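Local coordinates for uncharacterized protein (Staphylococcus saprophyticus subsp. saprophyticus ATCC 15305, PDB 3FOJ) that is of unknown function but adopts a rhodanese-like fold, and so is possibly related to enzymes that carry sulfur on a cysteine, at residues Pro18-Thr30 / Tyr52-Lys64. Sequence-based numbering, arbitrary orientation.
Sequences PVNIVDVRTDQET and YFNDNETYYIICK
The end of the Asn20 side chain sits over one face of the Tyr59 ring, toward its rim, with Asn20 CB 3.5 Å from Tyr59 CD2; Phe53 meets the opposite face edge-on, CD1 above the ring centre (edge-to-face). Phe53 in turn carries Tyr52 CD2 over one of its own faces. Val22 CG2 fits among these three rings, approaching each obliquely, and is 3.9 Å from Phe53 CE1; chi1 of 178° sets CG1 anti to the backbone N and leaves CG2 beside that N, directed at the rings. Val22 CB meets Ile61 CD1. The Tyr59 hydroxyl accepts a bond from Asn54 N, tying the turn that precedes strand 58-62 back to the strand. On the other side of the sheet, the Tyr60 ring has Asn20 O near its plane at the edge; Val19 CB lies close to Tyr60 CE1, the two side chains crossing at about a right angle, and Ile21 CG2 runs alongside Ile62 CG2, 4.1 Å away. Between these layers, strands 20-23 and 58-62 run parallel, joined by four nearly straight backbone bonds, from Tyr60 N to Asn20 O (2.8 Å) through to Val24 N to Ile62 O (3.0 Å). They are neighbours inside the parallel central sheet of the rhodanese-like fold, with helix 67-77 covering Phe53 and Ile61. Cys63, just after strand 58-62, probably holds the position of the rhodanese active-site cysteine. Arg25 CG and CD pack against the Cys63-Lys64 backbone there, and the chain, bending at chi3 (-63°), turns its guanidinium back to Asp23. In a side-on salt bridge, NE takes OD1 and NH2 takes OD2, each on its syn lone pair; Arg25 N also reaches OD1 in an Asx turn. Two arginine nitrogens and a backbone N-H thus hold the buried carboxylate in one orientation.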
loop_
_atom_site.group_PDB
_atom_site.type_symbol
_atom_site.label_atom_id
_atom_site.label_comp_id
_atom_site.label_asym_id
_atom_site.label_seq_id
_atom_site.Cartn_x
_atom_site.Cartn_y
_atom_site.Cartn_z
ATOM N N PRO A 18 5.285 13.050 3.017
ATOM C CA PRO A 18 5.074 11.603 3.110
ATOM C C PRO A 18 4.026 11.143 2.101
ATOM O O PRO A 18 3.066 11.860 1.826
ATOM C CB PRO A 18 4.612 11.418 4.553
ATOM C CG PRO A 18 3.851 12.682 4.815
ATOM C CD PRO A 18 4.757 13.735 4.212
ATOM N N VAL A 19 4.218 9.955 1.543
ATOM C CA VAL A 19 3.272 9.421 0.571
ATOM C C VAL A 19 2.170 8.627 1.260
ATOM O O VAL A 19 2.327 8.180 2.400
ATOM C CB VAL A 19 3.968 8.502 -0.456
ATOM C CG1 VAL A 19 4.978 9.299 -1.268
ATOM C CG2 VAL A 19 4.643 7.341 0.259
ATOM N N ASN A 20 1.053 8.464 0.559
ATOM C CA ASN A 20 -0.085 7.715 1.079
ATOM C C ASN A 20 0.146 6.230 0.829
ATOM O O ASN A 20 0.259 5.807 -0.319
ATOM C CB ASN A 20 -1.367 8.130 0.362
ATOM C CG ASN A 20 -1.674 9.607 0.508
ATOM O OD1 ASN A 20 -2.231 10.221 -0.401
ATOM N ND2 ASN A 20 -1.335 10.178 1.654
ATOM N N ILE A 21 0.213 5.446 1.899
ATOM C CA ILE A 21 0.413 4.007 1.785
ATOM C C ILE A 21 -0.792 3.282 2.374
ATOM O O ILE A 21 -1.278 3.653 3.439
ATOM C CB ILE A 21 1.666 3.542 2.560
ATOM C CG1 ILE A 21 2.917 4.189 1.967
ATOM C CG2 ILE A 21 1.769 2.019 2.524
ATOM C CD1 ILE A 21 4.173 3.923 2.770
ATOM N N VAL A 22 -1.271 2.261 1.666
ATOM C CA VAL A 22 -2.393 1.449 2.125
ATOM C C VAL A 22 -1.935 -0.010 2.167
ATOM O O VAL A 22 -1.569 -0.593 1.139
ATOM C CB VAL A 22 -3.627 1.569 1.191
ATOM C CG1 VAL A 22 -4.748 0.668 1.692
ATOM C CG2 VAL A 22 -4.102 3.017 1.131
ATOM N N ASP A 23 -1.938 -0.566 3.375
ATOM C CA ASP A 23 -1.537 -1.944 3.664
ATOM C C ASP A 23 -2.815 -2.785 3.603
ATOM O O ASP A 23 -3.698 -2.622 4.442
ATOM C CB ASP A 23 -0.944 -1.986 5.078
ATOM C CG ASP A 23 -0.352 -3.335 5.443
ATOM O OD1 ASP A 23 -0.834 -4.379 4.953
ATOM O OD2 ASP A 23 0.598 -3.349 6.257
ATOM N N VAL A 24 -2.910 -3.686 2.627
ATOM C CA VAL A 24 -4.115 -4.496 2.468
ATOM C C VAL A 24 -4.054 -5.930 3.007
ATOM O O VAL A 24 -4.884 -6.774 2.654
ATOM C CB VAL A 24 -4.556 -4.506 0.977
ATOM C CG1 VAL A 24 -4.815 -3.072 0.513
ATOM C CG2 VAL A 24 -3.475 -5.142 0.103
ATOM N N ARG A 25 -3.078 -6.205 3.864
ATOM C CA ARG A 25 -2.945 -7.535 4.456
ATOM C C ARG A 25 -4.029 -7.711 5.519
ATOM O O ARG A 25 -4.780 -6.780 5.803
ATOM C CB ARG A 25 -1.569 -7.693 5.104
ATOM C CG ARG A 25 -0.393 -7.634 4.129
ATOM C CD ARG A 25 0.930 -7.699 4.881
ATOM N NE ARG A 25 1.084 -6.548 5.764
ATOM C CZ ARG A 25 1.952 -6.466 6.766
ATOM N NH1 ARG A 25 2.768 -7.481 7.031
ATOM N NH2 ARG A 25 1.997 -5.367 7.507
ATOM N N THR A 26 -4.110 -8.901 6.108
ATOM C CA THR A 26 -5.111 -9.140 7.142
ATOM C C THR A 26 -4.596 -8.690 8.508
ATOM O O THR A 26 -3.397 -8.474 8.690
ATOM C CB THR A 26 -5.523 -10.632 7.208
ATOM O OG1 THR A 26 -4.374 -11.446 7.465
ATOM C CG2 THR A 26 -6.167 -11.061 5.898
ATOM N N ASP A 27 -5.517 -8.550 9.457
ATOM C CA ASP A 27 -5.215 -8.101 10.814
ATOM C C ASP A 27 -4.009 -8.738 11.512
ATOM O O ASP A 27 -3.116 -8.027 11.972
ATOM C CB ASP A 27 -6.461 -8.276 11.692
ATOM C CG ASP A 27 -6.254 -7.778 13.111
ATOM O OD1 ASP A 27 -5.364 -8.307 13.812
ATOM O OD2 ASP A 27 -6.987 -6.858 13.529
ATOM N N GLN A 28 -3.983 -10.064 11.612
ATOM C CA GLN A 28 -2.874 -10.729 12.291
ATOM C C GLN A 28 -1.536 -10.441 11.619
ATOM O O GLN A 28 -0.497 -10.421 12.277
ATOM C CB GLN A 28 -3.108 -12.241 12.362
ATOM C CG GLN A 28 -2.005 -13.009 13.095
ATOM C CD GLN A 28 -1.928 -12.696 14.583
ATOM O OE1 GLN A 28 -0.994 -13.124 15.269
ATOM N NE2 GLN A 28 -2.908 -11.955 15.091
ATOM N N GLU A 29 -1.562 -10.219 10.308
ATOM C CA GLU A 29 -0.341 -9.919 9.574
ATOM C C GLU A 29 0.153 -8.512 9.901
ATOM O O GLU A 29 1.341 -8.306 10.154
ATOM C CB GLU A 29 -0.584 -10.055 8.069
ATOM C CG GLU A 29 -0.856 -11.483 7.623
ATOM C CD GLU A 29 -1.177 -11.584 6.145
ATOM O OE1 GLU A 29 -2.295 -11.189 5.747
ATOM O OE2 GLU A 29 -0.309 -12.053 5.377
ATOM N N THR A 30 -0.757 -7.540 9.902
ATOM C CA THR A 30 -0.367 -6.172 10.210
ATOM C C THR A 30 0.026 -6.073 11.680
ATOM O O THR A 30 0.764 -5.168 12.075
ATOM C CB THR A 30 -1.499 -5.156 9.903
ATOM O OG1 THR A 30 -2.668 -5.476 10.669
ATOM C CG2 THR A 30 -1.841 -5.173 8.417
ATOM N N TYR A 52 -12.702 6.298 1.264
ATOM C CA TYR A 52 -11.468 6.654 1.962
ATOM C C TYR A 52 -10.500 7.378 1.028
ATOM O O TYR A 52 -9.769 8.277 1.447
ATOM C CB TYR A 52 -10.764 5.398 2.495
ATOM C CG TYR A 52 -9.356 5.661 2.987
ATOM C CD1 TYR A 52 -9.130 6.212 4.250
ATOM C CD2 TYR A 52 -8.249 5.406 2.173
ATOM C CE1 TYR A 52 -7.841 6.506 4.688
ATOM C CE2 TYR A 52 -6.957 5.698 2.604
ATOM C CZ TYR A 52 -6.762 6.247 3.860
ATOM O OH TYR A 52 -5.487 6.545 4.287
ATOM N N PHE A 53 -10.508 6.970 -0.238
ATOM C CA PHE A 53 -9.603 7.501 -1.254
ATOM C C PHE A 53 -9.974 8.853 -1.861
ATOM O O PHE A 53 -11.051 9.016 -2.437
ATOM C CB PHE A 53 -9.450 6.459 -2.369
ATOM C CG PHE A 53 -8.933 5.129 -1.886
ATOM C CD1 PHE A 53 -7.565 4.887 -1.789
ATOM C CD2 PHE A 53 -9.818 4.127 -1.497
ATOM C CE1 PHE A 53 -7.085 3.669 -1.303
ATOM C CE2 PHE A 53 -9.354 2.909 -1.007
ATOM C CZ PHE A 53 -7.982 2.676 -0.913
ATOM N N ASN A 54 -9.062 9.811 -1.723
ATOM C CA ASN A 54 -9.232 11.158 -2.259
ATOM C C ASN A 54 -8.853 11.101 -3.739
ATOM O O ASN A 54 -7.728 10.741 -4.082
ATOM C CB ASN A 54 -8.310 12.126 -1.509
ATOM C CG ASN A 54 -8.560 13.581 -1.868
ATOM O OD1 ASN A 54 -8.455 13.976 -3.027
ATOM N ND2 ASN A 54 -8.884 14.388 -0.866
ATOM N N ASP A 55 -9.790 11.456 -4.610
ATOM C CA ASP A 55 -9.547 11.406 -6.050
ATOM C C ASP A 55 -8.424 12.312 -6.547
ATOM O O ASP A 55 -7.932 12.137 -7.661
ATOM C CB ASP A 55 -10.833 11.736 -6.812
ATOM C CG ASP A 55 -11.947 10.748 -6.529
ATOM O OD1 ASP A 55 -11.707 9.528 -6.660
ATOM O OD2 ASP A 55 -13.062 11.188 -6.179
ATOM N N ASN A 56 -8.013 13.270 -5.725
ATOM C CA ASN A 56 -6.963 14.204 -6.114
ATOM C C ASN A 56 -5.578 13.724 -5.684
ATOM O O ASN A 56 -4.569 14.360 -5.987
ATOM C CB ASN A 56 -7.256 15.577 -5.501
ATOM C CG ASN A 56 -6.703 16.722 -6.329
ATOM O OD1 ASN A 56 -6.950 16.809 -7.535
ATOM N ND2 ASN A 56 -5.967 17.617 -5.684
ATOM N N GLU A 57 -5.534 12.590 -4.992
ATOM C CA GLU A 57 -4.273 12.048 -4.498
ATOM C C GLU A 57 -3.929 10.681 -5.078
ATOM O O GLU A 57 -4.728 10.072 -5.787
ATOM C CB GLU A 57 -4.323 11.958 -2.973
ATOM C CG GLU A 57 -4.605 13.292 -2.298
ATOM C CD GLU A 57 -4.881 13.154 -0.816
ATOM O OE1 GLU A 57 -4.024 12.604 -0.097
ATOM O OE2 GLU A 57 -5.960 13.599 -0.367
ATOM N N THR A 58 -2.725 10.212 -4.762
ATOM C CA THR A 58 -2.250 8.915 -5.235
ATOM C C THR A 58 -1.945 8.019 -4.043
ATOM O O THR A 58 -1.451 8.481 -3.017
ATOM C CB THR A 58 -0.985 9.071 -6.092
ATOM O OG1 THR A 58 -1.275 9.931 -7.200
ATOM C CG2 THR A 58 -0.520 7.716 -6.620
ATOM N N TYR A 59 -2.241 6.731 -4.185
ATOM C CA TYR A 59 -2.022 5.778 -3.106
ATOM C C TYR A 59 -1.136 4.606 -3.509
ATOM O O TYR A 59 -1.327 4.004 -4.567
ATOM C CB TYR A 59 -3.371 5.254 -2.605
ATOM C CG TYR A 59 -4.263 6.341 -2.059
ATOM C CD1 TYR A 59 -4.988 7.182 -2.911
ATOM C CD2 TYR A 59 -4.338 6.571 -0.688
ATOM C CE1 TYR A 59 -5.761 8.226 -2.399
ATOM C CE2 TYR A 59 -5.097 7.602 -0.171
ATOM C CZ TYR A 59 -5.806 8.428 -1.026
ATOM O OH TYR A 59 -6.543 9.459 -0.492
ATOM N N TYR A 60 -0.169 4.296 -2.649
ATOM C CA TYR A 60 0.748 3.190 -2.881
ATOM C C TYR A 60 0.198 2.004 -2.103
ATOM O O TYR A 60 0.009 2.080 -0.894
ATOM C CB TYR A 60 2.157 3.572 -2.418
ATOM C CG TYR A 60 2.762 4.679 -3.258
ATOM C CD1 TYR A 60 2.451 6.018 -3.022
ATOM C CD2 TYR A 60 3.609 4.381 -4.325
ATOM C CE1 TYR A 60 2.969 7.038 -3.839
ATOM C CE2 TYR A 60 4.126 5.386 -5.141
ATOM C CZ TYR A 60 3.806 6.705 -4.895
ATOM O OH TYR A 60 4.325 7.688 -5.709
ATOM N N ILE A 61 -0.057 0.909 -2.810
ATOM C CA ILE A 61 -0.660 -0.277 -2.212
ATOM C C ILE A 61 0.341 -1.391 -1.958
ATOM O O ILE A 61 1.097 -1.767 -2.849
ATOM C CB ILE A 61 -1.774 -0.810 -3.135
ATOM C CG1 ILE A 61 -2.662 0.356 -3.610
ATOM C CG2 ILE A 61 -2.570 -1.892 -2.428
ATOM C CD1 ILE A 61 -3.312 1.181 -2.500
ATOM N N ILE A 62 0.329 -1.935 -0.743
ATOM C CA ILE A 62 1.257 -3.007 -0.396
ATOM C C ILE A 62 0.561 -4.168 0.322
ATOM O O ILE A 62 -0.373 -3.965 1.094
ATOM C CB ILE A 62 2.423 -2.455 0.476
ATOM C CG1 ILE A 62 3.539 -3.489 0.570
ATOM C CG2 ILE A 62 1.917 -2.069 1.864
ATOM C CD1 ILE A 62 4.794 -2.948 1.230
ATOM N N CYS A 63 1.013 -5.385 0.035
ATOM C CA CYS A 63 0.462 -6.583 0.650
ATOM C C CYS A 63 1.642 -7.456 1.058
ATOM O O CYS A 63 2.766 -6.973 1.141
ATOM C CB CYS A 63 -0.440 -7.333 -0.336
ATOM S SG CYS A 63 0.396 -7.976 -1.799
ATOM N N LYS A 64 1.396 -8.733 1.321
ATOM C CA LYS A 64 2.477 -9.627 1.715
ATOM C C LYS A 64 3.483 -9.904 0.595
ATOM O O LYS A 64 4.690 -9.748 0.794
ATOM C CB LYS A 64 1.909 -10.962 2.215
ATOM C CG LYS A 64 2.970 -12.040 2.446
ATOM C CD LYS A 64 2.326 -13.410 2.616
ATOM C CE LYS A 64 3.364 -14.526 2.572
ATOM N NZ LYS A 64 2.721 -15.870 2.516
HETATM O O HOH W 1 1.113 9.450 -2.143
HETATM O O HOH W 2 -3.015 6.139 3.028
#